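Long-range contacts in DUF1611 domain-containing protein (Anabaena variabilis, PDB 2OBN), which is of unknown function but joins a Rossmann-like domain to a P-loop NTPase-like domain, an architecture consistent with nucleotide binding: residues P254-L259 / P300-A305; R153-V158 / D344-N349. The protein carries 2 engineered substitutions. One frame throughout, in Å; residues are numbered along the deposited sequence.

Contact 1 (P254-L259 / P300-A305); sequences PTQLVL and PVVGIA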
loop_
_atom_site.group_PDB
_atom_site.type_symbol
_atom_site.label_atom_id
_atom_site.label_comp_id
_atom_site.label_asym_id
_atom_site.label_seq_id
_atom_site.Cartn_x
_atom_site.Cartn_y
_atom_site.Cartn_z
ATOM N N PRO B 254 -15.830 -5.105 -2.764
ATOM C CA PRO B 254 -16.382 -6.443 -2.994
ATOM C C PRO B 254 -17.789 -6.654 -2.454
ATOM O O PRO B 254 -18.168 -6.057 -1.437
ATOM C CB PRO B 254 -15.387 -7.368 -2.260
ATOM C CG PRO B 254 -14.656 -6.492 -1.267
ATOM C CD PRO B 254 -14.671 -5.111 -1.851
ATOM N N THR B 255 -18.550 -7.508 -3.134
ATOM C CA THR B 255 -19.906 -7.882 -2.687
ATOM C C THR B 255 -19.832 -9.109 -1.750
ATOM O O THR B 255 -20.642 -9.246 -0.836
ATOM C CB THR B 255 -20.846 -8.119 -3.882
ATOM O OG1 THR B 255 -20.249 -9.054 -4.783
ATOM C CG2 THR B 255 -21.081 -6.822 -4.623
ATOM N N GLN B 256 -18.866 -9.990 -1.985
ATOM C CA GLN B 256 -18.630 -11.163 -1.127
ATOM C C GLN B 256 -17.132 -11.441 -1.003
ATOM O O GLN B 256 -16.349 -11.128 -1.909
ATOM C CB GLN B 256 -19.281 -12.444 -1.681
ATOM C CG GLN B 256 -20.809 -12.467 -1.799
ATOM C CD GLN B 256 -21.348 -11.670 -2.969
ATOM O OE1 GLN B 256 -20.662 -11.469 -3.974
ATOM N NE2 GLN B 256 -22.585 -11.197 -2.841
ATOM N N LEU B 257 -16.748 -12.025 0.129
ATOM C CA LEU B 257 -15.378 -12.433 0.380
ATOM C C LEU B 257 -15.361 -13.941 0.562
ATOM O O LEU B 257 -16.327 -14.511 1.063
ATOM C CB LEU B 257 -14.837 -11.788 1.661
ATOM C CG LEU B 257 -14.781 -10.250 1.692
ATOM C CD1 LEU B 257 -14.404 -9.743 3.083
ATOM C CD2 LEU B 257 -13.839 -9.686 0.636
ATOM N N VAL B 258 -14.278 -14.577 0.125
ATOM C CA VAL B 258 -14.046 -16.003 0.353
ATOM C C VAL B 258 -12.704 -16.071 1.078
ATOM O O VAL B 258 -11.683 -15.560 0.582
ATOM C CB VAL B 258 -14.006 -16.813 -0.964
ATOM C CG1 VAL B 258 -13.579 -18.257 -0.709
ATOM C CG2 VAL B 258 -15.363 -16.768 -1.651
ATOM N N LEU B 259 -12.711 -16.640 2.275
ATOM C CA LEU B 259 -11.506 -16.726 3.086
ATOM C C LEU B 259 -10.749 -18.024 2.791
ATOM O O LEU B 259 -11.309 -19.098 2.907
ATOM C CB LEU B 259 -11.866 -16.633 4.582
ATOM C CG LEU B 259 -10.726 -16.742 5.614
ATOM C CD1 LEU B 259 -9.648 -15.693 5.374
ATOM C CD2 LEU B 259 -11.262 -16.627 7.031
ATOM N N PRO B 300 -19.904 -9.785 3.550
ATOM C CA PRO B 300 -19.692 -11.013 4.286
ATOM C C PRO B 300 -18.624 -11.949 3.750
ATOM O O PRO B 300 -18.358 -11.961 2.549
ATOM C CB PRO B 300 -21.042 -11.727 4.136
ATOM C CG PRO B 300 -21.520 -11.317 2.811
ATOM C CD PRO B 300 -21.019 -9.915 2.584
ATOM N N VAL B 301 -18.029 -12.716 4.666
ATOM C CA VAL B 301 -17.178 -13.840 4.314
ATOM C C VAL B 301 -18.246 -14.934 4.149
ATOM O O VAL B 301 -18.918 -15.328 5.109
ATOM C CB VAL B 301 -16.125 -14.186 5.416
ATOM C CG1 VAL B 301 -15.369 -15.470 5.046
ATOM C CG2 VAL B 301 -15.113 -13.017 5.624
ATOM N N VAL B 302 -18.422 -15.404 2.926
ATOM C CA VAL B 302 -19.519 -16.328 2.629
ATOM C C VAL B 302 -19.167 -17.782 2.771
ATOM O O VAL B 302 -20.049 -18.627 2.736
ATOM C CB VAL B 302 -20.115 -16.100 1.198
ATOM C CG1 VAL B 302 -20.673 -14.693 1.074
ATOM C CG2 VAL B 302 -19.076 -16.378 0.099
ATOM N N GLY B 303 -17.882 -18.070 2.917
ATOM C CA GLY B 303 -17.412 -19.430 3.026
ATOM C C GLY B 303 -15.905 -19.474 3.122
ATOM O O GLY B 303 -15.208 -18.464 2.945
ATOM N N ILE B 304 -15.399 -20.663 3.391
ATOM C CA ILE B 304 -13.996 -20.865 3.578
ATOM C C ILE B 304 -13.469 -21.862 2.561
ATOM O O ILE B 304 -14.033 -22.936 2.399
ATOM C CB ILE B 304 -13.735 -21.324 5.044
ATOM C CG1 ILE B 304 -14.086 -20.166 5.992
ATOM C CG2 ILE B 304 -12.265 -21.754 5.238
ATOM C CD1 ILE B 304 -14.103 -20.507 7.425
ATOM N N ALA B 305 -12.402 -21.473 1.858
ATOM C CA ALA B 305 -11.689 -22.350 0.930
ATOM C C ALA B 305 -10.481 -22.941 1.692
ATOM O O ALA B 305 -9.451 -22.291 1.883
ATOM C CB ALA B 305 -11.253 -21.607 -0.286
#
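The carboxamide of Gln256 is approached from above its carbonyl plane, off the lone-pair directions: Thr255 OG1 donates to Gln256 OE1 over 2.6 Å, 46° out of that plane, while Gln256 NE2 has its partner at Asn349 OD1. A bend at chi2 (76°) carries this amide away from 300-305, so the Gln256 side chain meets that segment through its aliphatic part, CG lying 3.6 Å from Val302 CG1. The Pro300 ring brings CD to within 3.5 Å of Thr255 O. Among the peptide groups, Leu257 N reaches Pro300 O at 2.9 Å in the carbonyl plane, and Val302 N returns a bond to Leu257 O, also 2.9 Å and nearly straight. Strands 256-262 and 301-307 are parallel neighbours in the sheet of the P-loop domain, the two strands of a beta-alpha-beta unit whose connection carries helix 279-291. Leu257 pairs with Val301 but Leu259 with Ile304, so 300-305 holds one extra residue, a beta bulge at Val302 and Gly303. Beyond it, Leu259 N binds Gly303 O at 3.2 Å, and Ala305 N approaches Leu259 O from 25° above the carbonyl plane. On one face Val301 CG1, anti to its backbone N, touches Leu259 CB at 3.7 Å; Leu259, Val301 and Ile304 also pack on helix 279-291. The other face carries Val258, whose side chain crosses that of Val302 obliquely, CG2 to CG2, and whose CG1 meets Ala305 CB at 4.1 Å, under helices 340-347 and 166-179.

Contact 2 (R153-V158 / D344-N349); sequences RRVLTV and DAVMQN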
loop_
_atom_site.group_PDB
_atom_site.type_symbol
_atom_site.label_atom_id
_atom_site.label_comp_id
_atom_site.label_asym_id
_atom_site.label_seq_id
_atom_site.Cartn_x
_atom_site.Cartn_y
_atom_site.Cartn_z
ATOM N N ARG B 153 -21.391 -8.971 -9.471
ATOM C CA ARG B 153 -20.863 -9.400 -8.171
ATOM C C ARG B 153 -19.348 -9.226 -8.254
ATOM O O ARG B 153 -18.754 -9.338 -9.343
ATOM C CB ARG B 153 -21.223 -10.847 -7.855
ATOM C CG ARG B 153 -22.634 -11.027 -7.305
ATOM C CD ARG B 153 -22.872 -12.487 -6.966
ATOM N NE ARG B 153 -23.975 -12.680 -6.020
ATOM C CZ ARG B 153 -25.262 -12.690 -6.342
ATOM N NH1 ARG B 153 -25.662 -12.493 -7.592
ATOM N NH2 ARG B 153 -26.163 -12.873 -5.391
ATOM N N ARG B 154 -18.746 -8.912 -7.112
ATOM C CA ARG B 154 -17.314 -8.703 -7.006
ATOM C C ARG B 154 -16.826 -9.506 -5.803
ATOM O O ARG B 154 -17.057 -9.137 -4.650
ATOM C CB ARG B 154 -16.997 -7.222 -6.896
ATOM C CG ARG B 154 -17.521 -6.429 -8.099
ATOM C CD ARG B 154 -17.366 -4.960 -7.962
ATOM N NE ARG B 154 -18.050 -4.418 -6.793
ATOM C CZ ARG B 154 -19.351 -4.154 -6.709
ATOM N NH1 ARG B 154 -20.164 -4.371 -7.732
ATOM N NH2 ARG B 154 -19.844 -3.654 -5.572
ATOM N N VAL B 155 -16.177 -10.627 -6.114
ATOM C CA VAL B 155 -15.709 -11.587 -5.139
ATOM C C VAL B 155 -14.196 -11.533 -5.021
ATOM O O VAL B 155 -13.478 -11.769 -6.000
ATOM C CB VAL B 155 -16.111 -13.030 -5.551
ATOM C CG1 VAL B 155 -15.818 -14.023 -4.420
ATOM C CG2 VAL B 155 -17.599 -13.086 -5.954
ATOM N N LEU B 156 -13.738 -11.204 -3.817
ATOM C CA LEU B 156 -12.334 -11.142 -3.494
ATOM C C LEU B 156 -11.948 -12.307 -2.582
ATOM O O LEU B 156 -12.606 -12.563 -1.568
ATOM C CB LEU B 156 -12.024 -9.838 -2.748
ATOM C CG LEU B 156 -10.588 -9.667 -2.231
ATOM C CD1 LEU B 156 -9.607 -9.656 -3.411
ATOM C CD2 LEU B 156 -10.461 -8.387 -1.400
ATOM N N THR B 157 -10.878 -13.008 -2.950
ATOM C CA THR B 157 -10.319 -14.022 -2.088
ATOM C C THR B 157 -9.392 -13.292 -1.141
ATOM O O THR B 157 -8.661 -12.387 -1.550
ATOM C CB THR B 157 -9.568 -15.139 -2.854
ATOM O OG1 THR B 157 -8.845 -14.579 -3.952
ATOM C CG2 THR B 157 -10.556 -16.160 -3.385
ATOM N N VAL B 158 -9.493 -13.642 0.137
ATOM C CA VAL B 158 -8.661 -13.074 1.198
ATOM C C VAL B 158 -8.030 -14.268 1.899
ATOM O O VAL B 158 -8.515 -15.387 1.727
ATOM C CB VAL B 158 -9.485 -12.140 2.148
ATOM C CG1 VAL B 158 -10.005 -10.937 1.357
ATOM C CG2 VAL B 158 -10.656 -12.854 2.800
ATOM N N ASP B 344 -22.091 -21.422 -4.860
ATOM C CA ASP B 344 -23.459 -21.314 -4.352
ATOM C C ASP B 344 -23.520 -20.308 -3.200
ATOM O O ASP B 344 -24.442 -19.506 -3.142
ATOM C CB ASP B 344 -23.973 -22.679 -3.866
ATOM C CG ASP B 344 -24.185 -23.671 -5.000
ATOM O OD1 ASP B 344 -24.251 -23.232 -6.157
ATOM O OD2 ASP B 344 -24.317 -24.896 -4.742
ATOM N N ALA B 345 -22.537 -20.352 -2.288
ATOM C CA ALA B 345 -22.499 -19.427 -1.149
ATOM C C ALA B 345 -22.382 -17.977 -1.616
ATOM O O ALA B 345 -22.995 -17.079 -1.035
ATOM C CB ALA B 345 -21.357 -19.782 -0.210
ATOM N N VAL B 346 -21.575 -17.754 -2.654
ATOM C CA VAL B 346 -21.445 -16.432 -3.269
ATOM C C VAL B 346 -22.776 -15.994 -3.901
ATOM O O VAL B 346 -23.241 -14.854 -3.695
ATOM C CB VAL B 346 -20.377 -16.431 -4.402
ATOM C CG1 VAL B 346 -20.494 -15.181 -5.288
ATOM C CG2 VAL B 346 -18.975 -16.574 -3.837
HETATM N N MSE B 347 -23.370 -16.913 -4.667
HETATM C CA MSE B 347 -24.570 -16.622 -5.431
HETATM C C MSE B 347 -25.861 -16.478 -4.649
HETATM O O MSE B 347 -26.809 -15.879 -5.153
HETATM C CB MSE B 347 -24.756 -17.655 -6.546
HETATM C CG MSE B 347 -23.708 -17.556 -7.637
HETATM SE SE MSE B 347 -23.654 -15.757 -8.395
HETATM C CE MSE B 347 -22.255 -16.018 -9.664
ATOM N N GLN B 348 -25.928 -17.005 -3.436
ATOM C CA GLN B 348 -27.155 -16.838 -2.669
ATOM C C GLN B 348 -26.949 -15.903 -1.499
ATOM O O GLN B 348 -27.638 -15.977 -0.483
ATOM C CB GLN B 348 -27.779 -18.177 -2.291
ATOM C CG GLN B 348 -26.999 -19.067 -1.385
ATOM C CD GLN B 348 -27.383 -20.509 -1.634
ATOM O OE1 GLN B 348 -26.522 -21.365 -1.825
ATOM N NE2 GLN B 348 -28.686 -20.773 -1.704
ATOM N N ASN B 349 -25.970 -15.018 -1.658
ATOM C CA ASN B 349 -25.766 -13.944 -0.718
ATOM C C ASN B 349 -26.681 -12.843 -1.230
ATOM O O ASN B 349 -27.773 -12.602 -0.694
ATOM C CB ASN B 349 -24.321 -13.453 -0.723
ATOM C CG ASN B 349 -24.165 -12.148 0.025
ATOM O OD1 ASN B 349 -23.849 -11.113 -0.569
ATOM N ND2 ASN B 349 -24.464 -12.171 1.322
ATOM O OXT ASN B 349 -26.335 -12.198 -2.232
#
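In the P-loop domain, the C-terminal helix 340-347 lies on one face of the parallel sheet, and its last turn meets the first residues of strand 153-159, the strand that leads toward helix 166-179. The inner part of the contact is apolar: Val155 and Val346 face each other tip to tip, Val155 CG2 to Val346 CG1 at 3.6 Å. Arg153 spans the outer part. Its chain runs extended from CG to NE, sliding past Val346 in the opposite direction and bringing the guanidinium to the carbonyl end of the helix. Arg153 NE makes a weak, bent bond to Val346 O (3.3 Å, 133°), and Arg153 NH2 comes within 3.1 Å of Met347 O at an angle too poor for a hydrogen bond. The negative end of the helix dipole would probably favour the charge on Arg153. Met347, present as selenomethionine, has its CB directed away from the strand, but a bend at chi2 (-56°) sets SE over one face of the guanidinium, 3.7 Å from Arg153 CD; the same side chain also touches Trp182 and Ile228. A salt bridge ties Arg153 to the C-terminal carboxylate of the chain, NH2 donating to Asn349 OXT at 3.2 Å. An alanine in place of Arg153 would probably leave the chain terminus less firmly held, since it removes this salt bridge and part of the surface that the selenium rests on. Asn349 OXT sits near the guanidinium edge, tilted 21° from its plane.

In the fold
The centres of the two contacts lie about 6 Å apart, and strands 153-159 and 256-262 are neighbours in one parallel sheet. Along the chain, contact 1 is nested inside the loop closed by contact 2. Between them, Arg154 O probably accepts a hydrogen bond from Thr255 N at 2.7 Å. The C-terminal residue links both contacts: Asn349 OD1 lies 2.6 Å from Gln256 NE2, a probable hydrogen bond, and its ND2 packs 3.4 Å from Pro300 CG. Helix 340-347, whose end forms contact 2, also covers contact 1, Val346 touching Gln256 and Val302. As in other P-loop folds, any nucleotide site would probably lie beyond the C-terminal end of strand 153-159, whereas contact 2 uses its beginning.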